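Local coordinates for protein glucokinase (Enterococcus faecalis, PDB 2QM1) that probably phosphorylates glucose at the expense of ATP, as a zinc-containing glucokinase of the ROK family, at residues N175-T180 with V196-R201; E188-A193 with C247-L252. All coordinates share one frame; numbering follows the deposited sequence.

Contact 1: residues N175-T180 with V196-R201; sequences NGFDCT and VVRVAR. With ZN (zinc ion), chain J.
Arg198 meets Phe177 through the aliphatic part of its chain. CG of Arg198 sits over the centre of the Phe177 ring, 4.0 Å from the centroid and 9° off the ring normal. This is a CH-pi contact. CG leaves the helix anti to the backbone N (chi1 -166°), which carries the methylene over the ring. The chain then bends at chi3. Its guanidinium plane stands 58° from the ring plane, so the charged group does not stack flat on the phenyl. NH2 of Arg198 instead hydrogen-bonds the backbone O of Thr189, in the short helix that precedes its own. The next residue, Val199, reaches the same ring at its edge. Its CG2 lies near the ring plane, 4.4 Å from CE1 of Phe177. Val199 also packs on Val242 and Arg245 of helix 237-261.

The loop 175-180 carries a zinc ligand in this ROK-family enzyme. SG of Cys179 binds the zinc ion at 2.4 Å, and His169, Cys181 and Cys186 complete the site. No hydrogen bond joins 175-180 to 196-201. The link is apolar and small, burying 137 Å² in all. Zinc coordination through Cys179 probably helps hold the loop, while Phe177 meets the helix by CH-pi and van der Waals contact.

Contact 2: residues E188-A193 with C247-L252; sequences ETVSSA and CFYLGL
Val190 and Tyr249 make the closest contact between 188-193 and 247-252, which lie on the short helix 188-191 and the long helix 237-261. CG2 of Val190 lies 3.6 Å from CD2 of Tyr249. It approaches the ring obliquely, and the two side chains cross at about a right angle. CB of Val190 follows at 3.8 Å from the same CD2. With CG1 anti to the carbonyl carbon (chi1 -63°), CG2 and CG1 of Val190 come nearest to neighbouring ring atoms, CD2 and CE2. CD2 of Phe248, the preceding residue, lies 3.7 Å above the Tyr249 ring plane, toward its rim.

Ser191 packs on Leu250 through its CB methylene, by van der Waals contact. CB of Ser191 is 4.1 Å from CD2 of Leu250. Both residues also touch Leu142 of strand 137-142. This places the Ser191-Leu250 pair against a strand of the mixed sheet, in the actin-like ATPase fold to which the ROK family belongs. Together the two segments bury 156 Å².

No hydrogen bond crosses the contact, and the serine hydroxyls bond to nearby backbone atoms. OG of Ser191 bonds to the backbone O of Leu187. OG of Ser192 donates to O of Glu188 at 3.1 Å, with a C=O...O angle of 166°. The backbone N of Ser192 gives that oxygen a second bond. Ser192 is also the N-cap of helix 193-203, where its OG meets the N of Gly195. Beyond the contact, Phe248 and Leu252 of the long helix pack on Pro174 and Thr171 of the second subunit.

Overall arrangement
The centres of contact 1 and contact 2 are 10 Å apart, on the same side of the chain's centre. Their segments alternate along the chain: 175-180, 188-193, 196-201, 247-252. Helices 188-191 and 193-203 follow one another, so each contact uses one of two neighbouring helices. The contacts touch directly. Val199 CG2 packs on Val190 CB at 3.6 Å, and Cys179 CB meets Thr189 CG2 at 3.7 Å. Helix 237-261 supplies one side of contact 2 and also touches Val199 of contact 1. The zinc loop, the two helices and the long helix therefore form one continuous cluster. That cluster links the metal site to a helix lying against the second subunit.

Contact 1: residues N175-T180 with V196-R201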
ATOM      1  N   ASN B 175      14.178  16.173  -4.759  1.00 41.00           N
ATOM      2  CA  ASN B 175      15.332  17.071  -4.540  1.00 41.08           C
ATOM      3  C   ASN B 175      15.403  17.686  -3.150  1.00 40.48           C
ATOM      4  O   ASN B 175      16.028  18.705  -2.975  1.00 40.17           O
ATOM      5  CB  ASN B 175      15.339  18.200  -5.581  1.00 42.31           C
ATOM      6  CG  ASN B 175      15.190  17.688  -7.004  1.00 46.79           C
ATOM      7  OD1 ASN B 175      15.979  16.860  -7.476  1.00 49.87           O
ATOM      8  ND2 ASN B 175      14.181  18.195  -7.702  1.00 53.39           N
ATOM      9  N   GLY B 176      14.730  17.084  -2.165  1.00 40.99           N
ATOM     10  CA  GLY B 176      14.506  17.750  -0.869  1.00 39.69           C
ATOM     11  C   GLY B 176      15.622  17.678   0.139  1.00 39.75           C
ATOM     12  O   GLY B 176      16.773  17.448  -0.211  1.00 39.97           O
ATOM     13  N   PHE B 177      15.278  17.880   1.405  1.00 39.91           N
ATOM     14  CA  PHE B 177      16.256  17.787   2.504  1.00 40.84           C
ATOM     15  C   PHE B 177      16.766  16.355   2.708  1.00 41.52           C
ATOM     16  O   PHE B 177      16.014  15.408   2.489  1.00 43.26           O
ATOM     17  CB  PHE B 177      15.590  18.228   3.803  1.00 41.28           C
ATOM     18  CG  PHE B 177      15.054  19.648   3.771  1.00 40.45           C
ATOM     19  CD1 PHE B 177      13.709  19.892   3.988  1.00 41.41           C
ATOM     20  CD2 PHE B 177      15.891  20.721   3.532  1.00 44.26           C
ATOM     21  CE1 PHE B 177      13.194  21.199   3.979  1.00 45.23           C
ATOM     22  CE2 PHE B 177      15.402  22.032   3.508  1.00 44.94           C
ATOM     23  CZ  PHE B 177      14.052  22.274   3.742  1.00 45.28           C
ATOM     24  N   ASP B 178      17.996  16.218   3.173  1.00 42.84           N
ATOM     25  CA  ASP B 178      18.580  14.940   3.595  1.00 45.17           C
ATOM     26  C   ASP B 178      17.829  14.361   4.772  1.00 44.72           C
ATOM     27  O   ASP B 178      17.541  15.057   5.725  1.00 44.25           O
ATOM     28  CB  ASP B 178      20.050  15.100   3.983  1.00 45.47           C
ATOM     29  CG  ASP B 178      20.920  15.420   2.808  1.00 49.84           C
ATOM     30  OD1 ASP B 178      20.460  15.240   1.658  1.00 52.36           O
ATOM     31  OD2 ASP B 178      22.066  15.878   3.023  1.00 55.75           O
ATOM     32  N   CYS B 179      17.514  13.070   4.682  1.00 44.52           N
ATOM     33  CA  CYS B 179      16.826  12.373   5.734  1.00 43.52           C
ATOM     34  C   CYS B 179      17.840  11.484   6.431  1.00 44.11           C
ATOM     35  O   CYS B 179      18.812  11.057   5.819  1.00 44.16           O
ATOM     36  CB  CYS B 179      15.724  11.497   5.156  1.00 43.11           C
ATOM     37  SG  CYS B 179      14.690  10.742   6.438  1.00 44.16           S
ATOM     38  N   THR B 180      17.603  11.153   7.685  1.00 44.08           N
ATOM     39  CA  THR B 180      18.531  10.228   8.365  1.00 45.81           C
ATOM     40  C   THR B 180      18.478   8.820   7.778  1.00 44.81           C
ATOM     41  O   THR B 180      19.422   8.026   7.934  1.00 45.68           O
ATOM     42  CB  THR B 180      18.304  10.161   9.892  1.00 45.82           C
ATOM     43  OG1 THR B 180      16.920   9.958  10.162  1.00 48.33           O
ATOM     44  CG2 THR B 180      18.755  11.476  10.572  1.00 50.90           C
ATOM     45  N   VAL B 196       8.826  20.563  10.327  1.00 44.65           N
ATOM     46  CA  VAL B 196       8.016  21.772  10.158  1.00 43.18           C
ATOM     47  C   VAL B 196       8.849  23.054  10.347  1.00 43.42           C
ATOM     48  O   VAL B 196       8.751  24.002   9.568  1.00 42.59           O
ATOM     49  CB  VAL B 196       6.826  21.781  11.116  1.00 43.36           C
ATOM     50  CG1 VAL B 196       6.104  23.186  11.097  1.00 44.39           C
ATOM     51  CG2 VAL B 196       5.831  20.654  10.806  1.00 42.83           C
ATOM     52  N   VAL B 197       9.673  23.049  11.393  1.00 43.07           N
ATOM     53  CA  VAL B 197      10.658  24.077  11.674  1.00 41.74           C
ATOM     54  C   VAL B 197      11.619  24.170  10.504  1.00 41.43           C
ATOM     55  O   VAL B 197      11.903  25.257  10.003  1.00 41.41           O
ATOM     56  CB  VAL B 197      11.419  23.722  13.008  1.00 41.84           C
ATOM     57  CG1 VAL B 197      12.808  24.517  13.173  1.00 41.95           C
ATOM     58  CG2 VAL B 197      10.504  23.912  14.205  1.00 40.67           C
ATOM     59  N   ARG B 198      12.130  23.041  10.039  1.00 41.20           N
ATOM     60  CA  ARG B 198      13.045  23.108   8.913  1.00 42.60           C
ATOM     61  C   ARG B 198      12.352  23.729   7.697  1.00 41.52           C
ATOM     62  O   ARG B 198      12.934  24.545   7.016  1.00 43.51           O
ATOM     63  CB  ARG B 198      13.609  21.728   8.597  1.00 43.13           C
ATOM     64  CG  ARG B 198      14.805  21.711   7.680  1.00 49.08           C
ATOM     65  CD  ARG B 198      15.567  20.389   7.904  1.00 53.73           C
ATOM     66  NE  ARG B 198      14.605  19.330   8.142  1.00 56.27           N
ATOM     67  CZ  ARG B 198      14.627  18.440   9.137  1.00 57.94           C
ATOM     68  NH1 ARG B 198      15.612  18.383  10.036  1.00 55.66           N
ATOM     69  NH2 ARG B 198      13.639  17.565   9.202  1.00 57.33           N
ATOM     70  N   VAL B 199      11.097  23.391   7.445  1.00 40.94           N
ATOM     71  CA  VAL B 199      10.398  23.967   6.293  1.00 40.51           C
ATOM     72  C   VAL B 199      10.259  25.474   6.536  1.00 41.09           C
ATOM     73  O   VAL B 199      10.297  26.276   5.608  1.00 41.05           O
ATOM     74  CB  VAL B 199       8.984  23.345   6.112  1.00 39.36           C
ATOM     75  CG1 VAL B 199       8.075  24.257   5.301  1.00 37.93           C
ATOM     76  CG2 VAL B 199       9.070  21.923   5.474  1.00 38.33           C
ATOM     77  N   ALA B 200      10.030  25.851   7.794  1.00 41.30           N
ATOM     78  CA  ALA B 200       9.833  27.262   8.094  1.00 42.14           C
ATOM     79  C   ALA B 200      11.182  28.028   7.985  1.00 42.43           C
ATOM     80  O   ALA B 200      11.222  29.129   7.429  1.00 42.75           O
ATOM     81  CB  ALA B 200       9.152  27.431   9.476  1.00 40.63           C
ATOM     82  N   ARG B 201      12.257  27.407   8.490  0.60 43.06           N
ATOM     83  CA  ARG B 201      13.651  27.920   8.404  0.60 43.97           C
ATOM     84  C   ARG B 201      14.081  28.243   6.991  0.60 45.37           C
ATOM     85  O   ARG B 201      14.972  29.065   6.780  0.60 46.36           O
ATOM     86  CB  ARG B 201      14.659  26.903   8.978  0.60 42.72           C
ATOM     87  CG  ARG B 201      15.173  27.273  10.315  0.60 39.28           C
ATOM     88  CD  ARG B 201      15.693  26.070  11.069  0.60 37.23           C
ATOM     89  NE  ARG B 201      15.794  26.375  12.474  0.60 32.08           N
ATOM     90  CZ  ARG B 201      16.342  25.583  13.382  0.60 33.23           C
ATOM     91  NH1 ARG B 201      16.874  24.414  13.038  0.60 32.91           N
ATOM     92  NH2 ARG B 201      16.377  25.978  14.637  0.60 30.79           N
TER
HETATM   93 ZN    ZN J1003      13.883   8.933   5.052  1.00 22.18          ZN

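Contact 2: residues E188-A193 with C247-L252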
ATOM      1  N   GLU B 188       9.060  12.656   6.322  1.00 37.34           N
ATOM      2  CA  GLU B 188       9.539  12.986   7.657  1.00 38.41           C
ATOM      3  C   GLU B 188      10.373  14.261   7.782  1.00 37.97           C
ATOM      4  O   GLU B 188      10.315  14.937   8.839  1.00 37.83           O
ATOM      5  CB  GLU B 188      10.357  11.832   8.218  1.00 39.03           C
ATOM      6  CG  GLU B 188      10.670  11.985   9.659  1.00 38.02           C
ATOM      7  CD  GLU B 188      11.475  10.834  10.163  1.00 44.43           C
ATOM      8  OE1 GLU B 188      10.871   9.874  10.695  1.00 44.64           O
ATOM      9  OE2 GLU B 188      12.706  10.874   9.973  1.00 45.01           O
ATOM     10  N   THR B 189      11.157  14.581   6.746  1.00 38.28           N
ATOM     11  CA  THR B 189      11.957  15.833   6.716  1.00 38.71           C
ATOM     12  C   THR B 189      11.087  17.108   6.697  1.00 38.73           C
ATOM     13  O   THR B 189      11.538  18.226   6.952  1.00 37.53           O
ATOM     14  CB  THR B 189      12.979  15.888   5.465  1.00 38.34           C
ATOM     15  OG1 THR B 189      12.243  15.998   4.249  1.00 36.99           O
ATOM     16  CG2 THR B 189      13.858  14.649   5.372  1.00 37.28           C
ATOM     17  N   VAL B 190       9.823  16.967   6.355  1.00 40.20           N
ATOM     18  CA  VAL B 190       9.017  18.186   6.182  1.00 39.60           C
ATOM     19  C   VAL B 190       7.808  18.237   7.138  1.00 38.25           C
ATOM     20  O   VAL B 190       7.086  19.255   7.212  1.00 38.01           O
ATOM     21  CB  VAL B 190       8.656  18.429   4.645  1.00 38.78           C
ATOM     22  CG1 VAL B 190       9.944  18.657   3.798  1.00 41.28           C
ATOM     23  CG2 VAL B 190       7.980  17.260   4.081  1.00 41.17           C
ATOM     24  N   SER B 191       7.589  17.149   7.873  1.00 39.58           N
ATOM     25  CA  SER B 191       6.354  16.971   8.666  1.00 39.95           C
ATOM     26  C   SER B 191       6.552  16.458  10.115  1.00 41.29           C
ATOM     27  O   SER B 191       5.596  16.374  10.885  1.00 40.75           O
ATOM     28  CB  SER B 191       5.315  16.106   7.898  1.00 40.75           C
ATOM     29  OG  SER B 191       5.688  14.715   7.832  1.00 42.50           O
ATOM     30  N   SER B 192       7.772  16.123  10.518  1.00 42.08           N
ATOM     31  CA  SER B 192       7.954  15.786  11.940  1.00 44.02           C
ATOM     32  C   SER B 192       7.991  17.139  12.679  1.00 44.63           C
ATOM     33  O   SER B 192       8.054  18.183  12.027  1.00 45.50           O
ATOM     34  CB  SER B 192       9.263  15.086  12.174  1.00 43.29           C
ATOM     35  OG  SER B 192      10.331  15.926  11.764  1.00 42.61           O
ATOM     36  N   ALA B 193       8.013  17.113  14.006  1.00 45.61           N
ATOM     37  CA  ALA B 193       8.155  18.344  14.837  1.00 47.40           C
ATOM     38  C   ALA B 193       9.277  19.240  14.343  1.00 48.08           C
ATOM     39  O   ALA B 193       9.120  20.450  14.180  1.00 48.22           O
ATOM     40  CB  ALA B 193       8.406  17.975  16.282  1.00 48.00           C
ATOM     41  N   CYS B 247       1.223  20.862   4.436  1.00 39.61           N
ATOM     42  CA  CYS B 247       0.022  20.058   4.146  1.00 39.89           C
ATOM     43  C   CYS B 247      -0.036  19.627   2.695  1.00 40.03           C
ATOM     44  O   CYS B 247      -0.638  18.595   2.398  1.00 40.13           O
ATOM     45  CB  CYS B 247      -1.241  20.818   4.562  1.00 39.10           C
ATOM     46  SG  CYS B 247      -1.271  21.022   6.413  1.00 41.49           S
ATOM     47  N   PHE B 248       0.610  20.413   1.816  1.00 40.10           N
ATOM     48  CA  PHE B 248       0.918  20.003   0.413  1.00 41.16           C
ATOM     49  C   PHE B 248       1.593  18.617   0.423  1.00 40.84           C
ATOM     50  O   PHE B 248       1.125  17.657  -0.202  1.00 40.86           O
ATOM     51  CB  PHE B 248       1.776  21.083  -0.301  1.00 39.99           C
ATOM     52  CG  PHE B 248       2.279  20.673  -1.667  1.00 40.76           C
ATOM     53  CD1 PHE B 248       1.516  20.917  -2.806  1.00 40.73           C
ATOM     54  CD2 PHE B 248       3.506  20.000  -1.800  1.00 41.53           C
ATOM     55  CE1 PHE B 248       1.965  20.514  -4.051  1.00 42.34           C
ATOM     56  CE2 PHE B 248       3.953  19.587  -3.020  1.00 40.78           C
ATOM     57  CZ  PHE B 248       3.173  19.855  -4.167  1.00 44.04           C
ATOM     58  N   TYR B 249       2.668  18.508   1.180  1.00 40.87           N
ATOM     59  CA  TYR B 249       3.463  17.280   1.181  1.00 40.25           C
ATOM     60  C   TYR B 249       2.701  16.152   1.863  1.00 40.04           C
ATOM     61  O   TYR B 249       2.752  15.033   1.404  1.00 39.58           O
ATOM     62  CB  TYR B 249       4.791  17.493   1.919  1.00 40.26           C
ATOM     63  CG  TYR B 249       5.810  18.348   1.175  1.00 41.70           C
ATOM     64  CD1 TYR B 249       6.214  18.024  -0.116  1.00 40.47           C
ATOM     65  CD2 TYR B 249       6.381  19.466   1.784  1.00 41.63           C
ATOM     66  CE1 TYR B 249       7.168  18.798  -0.804  1.00 42.45           C
ATOM     67  CE2 TYR B 249       7.353  20.249   1.109  1.00 43.93           C
ATOM     68  CZ  TYR B 249       7.734  19.897  -0.174  1.00 43.73           C
ATOM     69  OH  TYR B 249       8.666  20.655  -0.843  1.00 45.88           O
ATOM     70  N   LEU B 250       2.028  16.449   2.977  1.00 39.06           N
ATOM     71  CA  LEU B 250       1.173  15.436   3.592  1.00 39.71           C
ATOM     72  C   LEU B 250       0.060  15.070   2.657  1.00 38.68           C
ATOM     73  O   LEU B 250      -0.301  13.919   2.618  1.00 38.46           O
ATOM     74  CB  LEU B 250       0.588  15.868   4.941  1.00 39.17           C
ATOM     75  CG  LEU B 250       1.578  15.980   6.106  1.00 39.81           C
ATOM     76  CD1 LEU B 250       1.085  17.082   7.027  1.00 37.77           C
ATOM     77  CD2 LEU B 250       1.658  14.637   6.847  1.00 43.72           C
ATOM     78  N   GLY B 251      -0.501  16.048   1.927  1.00 38.27           N
ATOM     79  CA  GLY B 251      -1.522  15.727   0.929  1.00 37.81           C
ATOM     80  C   GLY B 251      -1.034  14.846  -0.240  1.00 37.35           C
ATOM     81  O   GLY B 251      -1.763  13.974  -0.708  1.00 38.39           O
ATOM     82  N   LEU B 252       0.177  15.080  -0.729  1.00 36.52           N
ATOM     83  CA  LEU B 252       0.736  14.263  -1.791  1.00 36.91           C
ATOM     84  C   LEU B 252       0.947  12.843  -1.316  1.00 37.31           C
ATOM     85  O   LEU B 252       0.612  11.905  -2.009  1.00 36.78           O
ATOM     86  CB  LEU B 252       2.072  14.822  -2.269  1.00 38.07           C
ATOM     87  CG  LEU B 252       2.861  14.129  -3.382  1.00 34.77           C
ATOM     88  CD1 LEU B 252       2.111  14.010  -4.686  1.00 40.96           C
ATOM     89  CD2 LEU B 252       4.127  15.011  -3.560  1.00 43.40           C
TER